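Local atomic coordinates of ribosomal protein uL16 3-hydroxylase (Escherichia coli, PDB entry 4CCL), a protein that is a growth-regulating oxygenase that hydroxylates an arginine of ribosomal protein uL16, using iron(II), 2-oxoglutarate and dioxygen. Residues T137-W142 against Y190-A195; Y319-K324 against S366-F371. All blocks are in the same frame, centred on the assembly; numbering follows the deposited sequence.

Contact 1 of 2, residues T137-W142 against Y190-A195; sequences TGRRRW and YALENA. With SO4 (sulfate ion), chain L.
Arg141 CB lies over one face of the Tyr190 ring, offset toward the rim, in a CH-pi contact 4.2 Å from the centroid. The two side chains run side by side, pointing the same way. At the edge of the Arg141 guanidinium, NH1 gives Tyr190 OH a 3.0 Å hydrogen bond; NH2 forms a salt bridge to Asp170. A sulfate, probably from the crystallisation liquor, lies at the edge of the Arg140 guanidinium. Arg140 NH1 donates to sulfate O3 at 2.7 Å and also bonds Asn197; Ser114 bonds the ion too. Leu192 CB lies over one face of the Arg139 guanidinium. Glu193 has two conformers. In the one described, Arg139 NE bonds the syn lone pair of Glu193 OE1 at 2.7 Å and NH2 bonds OE2 weakly, so this salt bridge may be partial. Arg139 NH1 has a second acid, Glu172. Strands 140-145 and 187-191 pair antiparallel here in the JmjC domain, a cupin-type fold. Arg141 and Tyr190 form a hydrogen-bonded pair, Arg140 and Ala191 the next, non-hydrogen-bonded one. Arg140 is inferred to bind substrate. Its CG packs 3.4 Å from Ala195 CB, and a bend at chi3 (84°) sets NE beside Ala191 N. Gly138 CA makes a CA-H...O contact with Asn194 O.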
loop_
_atom_site.group_PDB
_atom_site.type_symbol
_atom_site.label_atom_id
_atom_site.label_comp_id
_atom_site.label_asym_id
_atom_site.label_seq_id
_atom_site.Cartn_x
_atom_site.Cartn_y
_atom_site.Cartn_z
ATOM N N THR B 137 10.555 29.457 31.774
ATOM C CA THR B 137 10.395 29.898 33.157
ATOM C C THR B 137 10.360 28.706 34.103
ATOM O O THR B 137 9.853 27.641 33.753
ATOM C CB THR B 137 9.078 30.671 33.366
ATOM O OG1 THR B 137 7.970 29.772 33.230
ATOM C CG2 THR B 137 8.942 31.799 32.362
ATOM N N GLY B 138 10.902 28.892 35.301
ATOM C CA GLY B 138 10.901 27.849 36.306
ATOM C C GLY B 138 12.071 26.901 36.163
ATOM O O GLY B 138 13.055 27.217 35.493
ATOM N N ARG B 139 11.970 25.742 36.808
ATOM C CA ARG B 139 13.029 24.740 36.757
ATOM C C ARG B 139 12.481 23.318 36.745
ATOM O O ARG B 139 11.440 23.034 37.341
ATOM C CB ARG B 139 13.994 24.903 37.938
ATOM C CG ARG B 139 14.859 26.151 37.882
ATOM C CD ARG B 139 15.930 26.156 38.955
ATOM N NE ARG B 139 15.395 25.848 40.275
ATOM C CZ ARG B 139 15.710 24.762 40.971
ATOM N NH1 ARG B 139 16.567 23.879 40.473
ATOM N NH2 ARG B 139 15.171 24.561 42.167
ATOM N N ARG B 140 13.191 22.429 36.060
ATOM C CA ARG B 140 12.844 21.015 36.052
ATOM C C ARG B 140 14.080 20.165 36.256
ATOM O O ARG B 140 15.189 20.554 35.884
ATOM C CB ARG B 140 12.180 20.613 34.736
ATOM C CG ARG B 140 10.997 21.463 34.353
ATOM C CD ARG B 140 10.261 20.887 33.166
ATOM N NE ARG B 140 9.312 19.851 33.556
ATOM C CZ ARG B 140 8.760 18.992 32.707
ATOM N NH1 ARG B 140 9.076 19.036 31.419
ATOM N NH2 ARG B 140 7.899 18.082 33.143
ATOM N N ARG B 141 13.879 19.004 36.862
ATOM C CA ARG B 141 14.912 17.993 36.925
ATOM C C ARG B 141 14.735 17.084 35.722
ATOM O O ARG B 141 13.665 16.500 35.531
ATOM C CB ARG B 141 14.801 17.188 38.216
ATOM C CG ARG B 141 15.845 16.093 38.357
ATOM C CD ARG B 141 15.602 15.296 39.624
ATOM N NE ARG B 141 16.582 14.231 39.814
ATOM C CZ ARG B 141 16.529 13.347 40.804
ATOM N NH1 ARG B 141 15.544 13.404 41.687
ATOM N NH2 ARG B 141 17.459 12.407 40.909
ATOM N N TRP B 142 15.778 16.999 34.906
ATOM C CA TRP B 142 15.808 16.117 33.751
ATOM C C TRP B 142 16.832 15.005 33.929
ATOM O O TRP B 142 17.959 15.229 34.395
ATOM C CB TRP B 142 16.086 16.898 32.463
ATOM C CG TRP B 142 14.847 17.447 31.842
ATOM C CD1 TRP B 142 14.408 18.732 31.893
ATOM C CD2 TRP B 142 13.871 16.705 31.085
ATOM N NE1 TRP B 142 13.220 18.847 31.207
ATOM C CE2 TRP B 142 12.875 17.643 30.713
ATOM C CE3 TRP B 142 13.750 15.379 30.698
ATOM C CZ2 TRP B 142 11.766 17.248 29.956
ATOM C CZ3 TRP B 142 12.647 15.005 29.949
ATOM C CH2 TRP B 142 11.668 15.941 29.587
ATOM N N TYR B 190 10.718 16.386 35.445
ATOM C CA TYR B 190 9.605 16.848 36.261
ATOM C C TYR B 190 9.889 18.205 36.886
ATOM O O TYR B 190 11.035 18.541 37.178
ATOM C CB TYR B 190 9.216 15.807 37.322
ATOM C CG TYR B 190 10.240 15.575 38.417
ATOM C CD1 TYR B 190 10.266 16.380 39.550
ATOM C CD2 TYR B 190 11.162 14.538 38.329
ATOM C CE1 TYR B 190 11.189 16.170 40.556
ATOM C CE2 TYR B 190 12.091 14.319 39.335
ATOM C CZ TYR B 190 12.100 15.140 40.444
ATOM O OH TYR B 190 13.016 14.934 41.449
ATOM N N ALA B 191 8.834 18.985 37.083
ATOM C CA ALA B 191 8.975 20.351 37.561
ATOM C C ALA B 191 9.396 20.417 39.024
ATOM O O ALA B 191 8.911 19.656 39.860
ATOM C CB ALA B 191 7.679 21.120 37.346
ATOM N N LEU B 192 10.324 21.323 39.314
ATOM C CA LEU B 192 10.653 21.680 40.684
ATOM C C LEU B 192 9.827 22.919 41.013
ATOM O O LEU B 192 8.971 22.883 41.899
ATOM C CB LEU B 192 12.154 21.934 40.833
ATOM C CG LEU B 192 13.031 20.724 40.492
ATOM C CD1 LEU B 192 14.483 20.964 40.880
ATOM C CD2 LEU B 192 12.495 19.467 41.160
ATOM N N GLU B 193 10.098 24.009 40.302
ATOM C CA GLU B 193 9.213 25.163 40.353
ATOM C C GLU B 193 8.242 25.065 39.181
ATOM O O GLU B 193 8.316 24.120 38.396
ATOM C CB GLU B 193 10.004 26.473 40.318
ATOM C CG GLU B 193 10.779 26.771 41.599
ATOM C CD GLU B 193 12.243 26.384 41.507
ATOM O OE1 GLU B 193 12.991 27.060 40.768
ATOM O OE2 GLU B 193 12.646 25.405 42.172
ATOM N N ASN B 194 7.312 26.012 39.073
ATOM C CA ASN B 194 6.361 26.018 37.965
ATOM C C ASN B 194 7.130 26.188 36.666
ATOM O O ASN B 194 7.884 27.144 36.508
ATOM C CB ASN B 194 5.365 27.167 38.118
ATOM C CG ASN B 194 4.099 26.760 38.845
ATOM O OD1 ASN B 194 3.971 25.634 39.325
ATOM N ND2 ASN B 194 3.151 27.686 38.932
ATOM N N ALA B 195 6.922 25.281 35.718
ATOM C CA ALA B 195 7.841 25.183 34.593
ATOM C C ALA B 195 7.208 25.165 33.204
ATOM O O ALA B 195 6.119 24.628 32.998
ATOM C CB ALA B 195 8.733 23.982 34.770
HETATM S S SO4 L . 7.744 17.210 28.583
HETATM O O1 SO4 L . 8.157 18.542 28.149
HETATM O O2 SO4 L . 8.208 16.210 27.624
HETATM O O3 SO4 L . 8.328 16.913 29.886
HETATM O O4 SO4 L . 6.288 17.174 28.671
#

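Contact 2 of 2, residues Y319-K324 against S366-F371; sequences YANGEK and SGYWFF
Tyr368 presents one ring face to Asn321 CB, which sits 4.0 Å above the plane and is offset toward the rim. Ser366 CB covers the opposite face, over the ring centre. The CB of Tyr368 points toward residues 319-324, and chi1 (-63°) sets CG anti to the carbonyl carbon. Two bonds grip the phenol oxygen. Asn321 ND2 donates to Tyr368 OH at 2.9 Å, and the oxygen lies close to the amide plane. The amide and ring planes are 76° apart. Tyr368 OH in turn donates to Glu323 OE2 at 3.0 Å, meeting it from above the carboxylate plane. The other carboxylate oxygen, Glu323 OE1, lies at the ring edge, 3.2 Å from Tyr368 CE2. The hydroxyl thus accepts from an amide and donates to an acid, which probably fixes its orientation. A phenylalanine in place of Tyr368 would probably leave Asn321 ND2 and Glu323 OE2 without this shared partner and the two side chains freer to turn. The apolar part of the contact is Ala320 CB, which meets the edge of the Trp369 ring, 4.3 Å from CH2. Residues 320-323 form a type I' turn, closed by bonds both ways between Ala320 and Glu323. It is the tight link of a two-residue beta hairpin joining strands 317-320 and 323-325 in the C-terminal winged-helix-like region. Gly367, with positive phi, forms a Schellman motif after helix 354-365. The chain then enters strand 369-371, which pairs antiparallel with strand 303-305. Trp369 and Tyr368 both touch Leu363 of helix 354-365, and Leu309 lies against both Tyr368 and Asn321.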
loop_
_atom_site.group_PDB
_atom_site.type_symbol
_atom_site.label_atom_id
_atom_site.label_comp_id
_atom_site.label_asym_id
_atom_site.label_seq_id
_atom_site.Cartn_x
_atom_site.Cartn_y
_atom_site.Cartn_z
ATOM N N TYR B 319 7.658 21.826 -3.071
ATOM C CA TYR B 319 6.428 21.246 -2.551
ATOM C C TYR B 319 5.975 21.980 -1.300
ATOM O O TYR B 319 6.717 22.072 -0.319
ATOM C CB TYR B 319 6.615 19.757 -2.249
ATOM C CG TYR B 319 7.031 18.936 -3.451
ATOM C CD1 TYR B 319 8.368 18.817 -3.805
ATOM C CD2 TYR B 319 6.087 18.282 -4.230
ATOM C CE1 TYR B 319 8.753 18.071 -4.901
ATOM C CE2 TYR B 319 6.462 17.531 -5.329
ATOM C CZ TYR B 319 7.797 17.430 -5.660
ATOM O OH TYR B 319 8.183 16.684 -6.753
ATOM N N ALA B 320 4.759 22.513 -1.347
ATOM C CA ALA B 320 4.169 23.177 -0.193
ATOM C C ALA B 320 2.912 22.442 0.260
ATOM O O ALA B 320 1.900 22.442 -0.443
ATOM C CB ALA B 320 3.841 24.626 -0.527
ATOM N N ASN B 321 2.986 21.827 1.440
ATOM C CA ASN B 321 1.843 21.149 2.051
ATOM C C ASN B 321 1.191 20.117 1.125
ATOM O O ASN B 321 -0.025 20.090 0.958
ATOM C CB ASN B 321 0.830 22.181 2.570
ATOM C CG ASN B 321 -0.290 21.558 3.386
ATOM O OD1 ASN B 321 -0.054 20.968 4.439
ATOM N ND2 ASN B 321 -1.520 21.698 2.904
ATOM N N GLY B 322 2.018 19.277 0.511
ATOM C CA GLY B 322 1.521 18.206 -0.334
ATOM C C GLY B 322 1.394 18.552 -1.805
ATOM O O GLY B 322 1.320 17.663 -2.653
ATOM N N GLU B 323 1.372 19.844 -2.113
ATOM C CA GLU B 323 1.170 20.286 -3.489
ATOM C C GLU B 323 2.465 20.722 -4.161
ATOM O O GLU B 323 3.238 21.509 -3.609
ATOM C CB GLU B 323 0.145 21.417 -3.537
ATOM C CG GLU B 323 -1.220 21.026 -3.008
ATOM C CD GLU B 323 -1.980 22.207 -2.445
ATOM O OE1 GLU B 323 -1.540 23.357 -2.661
ATOM O OE2 GLU B 323 -3.013 21.984 -1.777
ATOM N N LYS B 324 2.693 20.201 -5.361
ATOM C CA LYS B 324 3.879 20.540 -6.131
ATOM C C LYS B 324 3.714 21.892 -6.807
ATOM O O LYS B 324 2.759 22.116 -7.545
ATOM C CB LYS B 324 4.147 19.466 -7.186
ATOM C CG LYS B 324 5.301 19.778 -8.126
ATOM C CD LYS B 324 5.366 18.751 -9.248
ATOM C CE LYS B 324 6.264 19.216 -10.385
ATOM N NZ LYS B 324 6.006 18.453 -11.641
ATOM N N SER B 366 -5.220 29.812 -0.935
ATOM C CA SER B 366 -5.284 28.525 -0.248
ATOM C C SER B 366 -5.080 28.699 1.255
ATOM O O SER B 366 -5.425 27.817 2.043
ATOM C CB SER B 366 -4.227 27.567 -0.805
ATOM O OG SER B 366 -4.824 26.491 -1.505
ATOM N N GLY B 367 -4.513 29.839 1.637
ATOM C CA GLY B 367 -4.258 30.150 3.033
ATOM C C GLY B 367 -2.816 29.907 3.442
ATOM O O GLY B 367 -2.442 30.119 4.596
ATOM N N TYR B 368 -2.000 29.474 2.487
ATOM C CA TYR B 368 -0.629 29.066 2.779
ATOM C C TYR B 368 0.288 30.262 3.049
ATOM O O TYR B 368 1.287 30.141 3.757
ATOM C CB TYR B 368 -0.079 28.190 1.649
ATOM C CG TYR B 368 -0.828 26.885 1.446
ATOM C CD1 TYR B 368 -1.751 26.434 2.382
ATOM C CD2 TYR B 368 -0.602 26.100 0.324
ATOM C CE1 TYR B 368 -2.432 25.246 2.200
ATOM C CE2 TYR B 368 -1.279 24.907 0.136
ATOM C CZ TYR B 368 -2.192 24.487 1.076
ATOM O OH TYR B 368 -2.863 23.303 0.888
ATOM N N TRP B 369 -0.061 31.413 2.483
ATOM C CA TRP B 369 0.634 32.665 2.770
ATOM C C TRP B 369 -0.397 33.768 3.009
ATOM O O TRP B 369 -1.478 33.742 2.425
ATOM C CB TRP B 369 1.554 33.053 1.611
ATOM C CG TRP B 369 2.894 32.385 1.624
ATOM C CD1 TRP B 369 4.056 32.888 2.139
ATOM C CD2 TRP B 369 3.220 31.105 1.085
ATOM N NE1 TRP B 369 5.082 31.995 1.959
ATOM C CE2 TRP B 369 4.592 30.880 1.310
ATOM C CE3 TRP B 369 2.485 30.108 0.429
ATOM C CZ2 TRP B 369 5.247 29.722 0.913
ATOM C CZ3 TRP B 369 3.131 28.952 0.034
ATOM C CH2 TRP B 369 4.498 28.769 0.276
ATOM N N PHE B 370 -0.074 34.728 3.870
ATOM C CA PHE B 370 -0.990 35.844 4.123
ATOM C C PHE B 370 -0.263 37.179 4.308
ATOM O O PHE B 370 0.931 37.204 4.595
ATOM C CB PHE B 370 -1.911 35.548 5.312
ATOM C CG PHE B 370 -1.194 35.414 6.631
ATOM C CD1 PHE B 370 -0.654 34.198 7.024
ATOM C CD2 PHE B 370 -1.079 36.498 7.486
ATOM C CE1 PHE B 370 -0.004 34.073 8.238
ATOM C CE2 PHE B 370 -0.431 36.379 8.698
ATOM C CZ PHE B 370 0.107 35.165 9.076
ATOM N N PHE B 371 -0.989 38.282 4.149
ATOM C CA PHE B 371 -0.381 39.614 4.087
ATOM C C PHE B 371 -0.123 40.293 5.428
ATOM O O PHE B 371 -0.923 40.183 6.356
ATOM C CB PHE B 371 -1.210 40.534 3.191
ATOM C CG PHE B 371 -0.867 40.425 1.740
ATOM C CD1 PHE B 371 0.410 40.724 1.310
ATOM C CD2 PHE B 371 -1.814 40.033 0.806
ATOM C CE1 PHE B 371 0.748 40.631 -0.019
ATOM C CE2 PHE B 371 -1.481 39.939 -0.533
ATOM C CZ PHE B 371 -0.195 40.237 -0.945
#

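In the fold
Contact 1 closes before contact 2 opens, so the two lie in series along the chain. Their centres are 38 Å apart, on opposite sides of the chain's centre, and the nearest atoms are about 25 Å apart. They share no sheet. Contact 1 joins two strands of a three-stranded antiparallel sheet in the JmjC domain and holds Arg140, inferred to bind substrate, beside Ser114. Contact 2 joins the tip of a hairpin to Tyr368 and Trp369, where the chain passes from helix 354-365 into strand 369-371. It lies in the winged-helix-like domain, away from the iron and substrate sites. One contact therefore belongs to the catalytic domain and the other to internal packing of the C-terminal domain.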